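Local coordinates for protein putative glyoxalase (Bacillus halodurans C-125, PDB 3CT8) that binds zinc and is probably a metal-dependent enzyme of the glyoxalase/bleomycin resistance protein/dioxygenase superfamily, whose substrate is not established, at residues A36-D39 with W40-E44. Numbering follows the deposited sequence.
Sequences AFWD and WLLGE
W38 and L42 meet one turn apart on helix 31-44, the helix of the first beta-alpha-beta-beta-beta module of the glyoxalase (vicinal oxygen chelate) fold. CE3 of the W38 indole lies 3.8 Å from CG of L42, which comes up at the ring edge, near its plane. L41 reaches the same indole obliquely and runs alongside it, CD2 standing 4.0 Å from W38 CZ3. L41 CD2 also lies 4.2 Å from F37 CE2, so this methyl bridges the two aromatic side chains. With CG anti to the backbone N (chi1 -172°), L41 extends beside F37 and W38 in the direction they point. F37 is itself engaged with W38: its CD2 sits 3.6 Å above the plane of the indole, offset toward the rim. On the backbone, L41 N gives F37 O a nearly straight bond of 2.9 Å (N-H...O 167°), whereas the bond from L42 N to W38 O is more bent at 150°. Further out, F68 stacks on W38 and D135 OD2 accepts the hydrogen bond of W38 NE1, while V141 of strand 140-144 touches both W38 and L41, seating this helix face against the core. D39 OD1 forms a salt bridge with K57 and a hydrogen bond with Y59 of strand 56-61. W40 packs against helix 97-110; its indole carries E44 CG over one face, and NE1 donates a weak, bent bond to E44 OE2 at 3.3 Å.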
loop_
_atom_site.group_PDB
_atom_site.type_symbol
_atom_site.label_atom_id
_atom_site.label_comp_id
_atom_site.label_asym_id
_atom_site.label_seq_id
_atom_site.Cartn_x
_atom_site.Cartn_y
_atom_site.Cartn_z
ATOM N N ALA A 36 7.187 8.111 -14.778
ATOM C CA ALA A 36 8.245 9.105 -14.796
ATOM C C ALA A 36 8.604 9.450 -13.365
ATOM O O ALA A 36 9.771 9.563 -12.993
ATOM C CB ALA A 36 7.766 10.382 -15.547
ATOM N N PHE A 37 7.567 9.591 -12.558
ATOM C CA PHE A 37 7.729 9.960 -11.156
ATOM C C PHE A 37 8.324 8.821 -10.332
ATOM O O PHE A 37 9.345 8.994 -9.648
ATOM C CB PHE A 37 6.393 10.450 -10.557
ATOM C CG PHE A 37 6.448 10.688 -9.070
ATOM C CD1 PHE A 37 6.847 11.909 -8.566
ATOM C CD2 PHE A 37 6.092 9.669 -8.176
ATOM C CE1 PHE A 37 6.899 12.122 -7.208
ATOM C CE2 PHE A 37 6.148 9.867 -6.806
ATOM C CZ PHE A 37 6.560 11.104 -6.319
ATOM N N TRP A 38 7.708 7.647 -10.475
ATOM C CA TRP A 38 8.114 6.454 -9.723
ATOM C C TRP A 38 9.464 5.931 -10.130
ATOM O O TRP A 38 10.204 5.448 -9.318
ATOM C CB TRP A 38 7.024 5.383 -9.766
ATOM C CG TRP A 38 5.818 5.859 -9.023
ATOM C CD1 TRP A 38 4.657 6.372 -9.551
ATOM C CD2 TRP A 38 5.709 5.992 -7.602
ATOM N NE1 TRP A 38 3.797 6.730 -8.530
ATOM C CE2 TRP A 38 4.420 6.501 -7.324
ATOM C CE3 TRP A 38 6.546 5.648 -6.533
ATOM C CZ2 TRP A 38 3.966 6.723 -6.002
ATOM C CZ3 TRP A 38 6.099 5.863 -5.222
ATOM C CH2 TRP A 38 4.834 6.420 -4.962
ATOM N N ASP A 39 9.796 6.031 -11.396
ATOM C CA ASP A 39 11.112 5.564 -11.811
ATOM C C ASP A 39 12.149 6.371 -11.037
ATOM O O ASP A 39 13.183 5.843 -10.567
ATOM C CB ASP A 39 11.378 5.772 -13.303
ATOM C CG ASP A 39 10.787 4.686 -14.200
ATOM O OD1 ASP A 39 10.173 3.695 -13.731
ATOM O OD2 ASP A 39 11.001 4.838 -15.428
ATOM N N TRP A 40 11.847 7.672 -10.926
ATOM C CA TRP A 40 12.748 8.617 -10.277
ATOM C C TRP A 40 12.855 8.368 -8.791
ATOM O O TRP A 40 13.944 8.145 -8.233
ATOM C CB TRP A 40 12.407 10.105 -10.575
ATOM C CG TRP A 40 13.172 10.962 -9.627
ATOM C CD1 TRP A 40 14.498 11.232 -9.666
ATOM C CD2 TRP A 40 12.676 11.553 -8.408
ATOM N NE1 TRP A 40 14.869 11.974 -8.560
ATOM C CE2 TRP A 40 13.763 12.187 -7.779
ATOM C CE3 TRP A 40 11.421 11.606 -7.796
ATOM C CZ2 TRP A 40 13.631 12.866 -6.583
ATOM C CZ3 TRP A 40 11.291 12.286 -6.619
ATOM C CH2 TRP A 40 12.394 12.914 -6.025
ATOM N N LEU A 41 11.704 8.329 -8.144
ATOM C CA LEU A 41 11.696 8.144 -6.690
ATOM C C LEU A 41 12.229 6.790 -6.248
ATOM O O LEU A 41 13.080 6.692 -5.368
ATOM C CB LEU A 41 10.311 8.366 -6.103
ATOM C CG LEU A 41 10.352 8.361 -4.568
ATOM C CD1 LEU A 41 11.275 9.484 -3.992
ATOM C CD2 LEU A 41 8.916 8.457 -4.004
ATOM N N LEU A 42 11.687 5.752 -6.855
ATOM C CA LEU A 42 12.047 4.376 -6.522
ATOM C C LEU A 42 13.482 4.183 -6.932
ATOM O O LEU A 42 14.221 3.424 -6.342
ATOM C CB LEU A 42 11.107 3.359 -7.181
ATOM C CG LEU A 42 9.626 3.501 -6.753
ATOM C CD1 LEU A 42 8.717 2.371 -7.323
ATOM C CD2 LEU A 42 9.517 3.553 -5.180
ATOM N N GLY A 43 13.883 4.981 -7.910
ATOM C CA GLY A 43 15.245 4.965 -8.421
ATOM C C GLY A 43 16.118 5.523 -7.312
ATOM O O GLY A 43 17.086 4.918 -6.891
ATOM N N GLU A 44 15.722 6.671 -6.795
ATOM C CA GLU A 44 16.486 7.318 -5.725
ATOM C C GLU A 44 16.518 6.467 -4.434
ATOM O O GLU A 44 17.439 6.564 -3.628
ATOM C CB GLU A 44 15.922 8.715 -5.428
ATOM C CG GLU A 44 16.108 9.767 -6.539
ATOM C CD GLU A 44 17.561 10.304 -6.623
ATOM O OE1 GLU A 44 18.418 9.861 -5.829
ATOM O OE2 GLU A 44 17.858 11.189 -7.461
#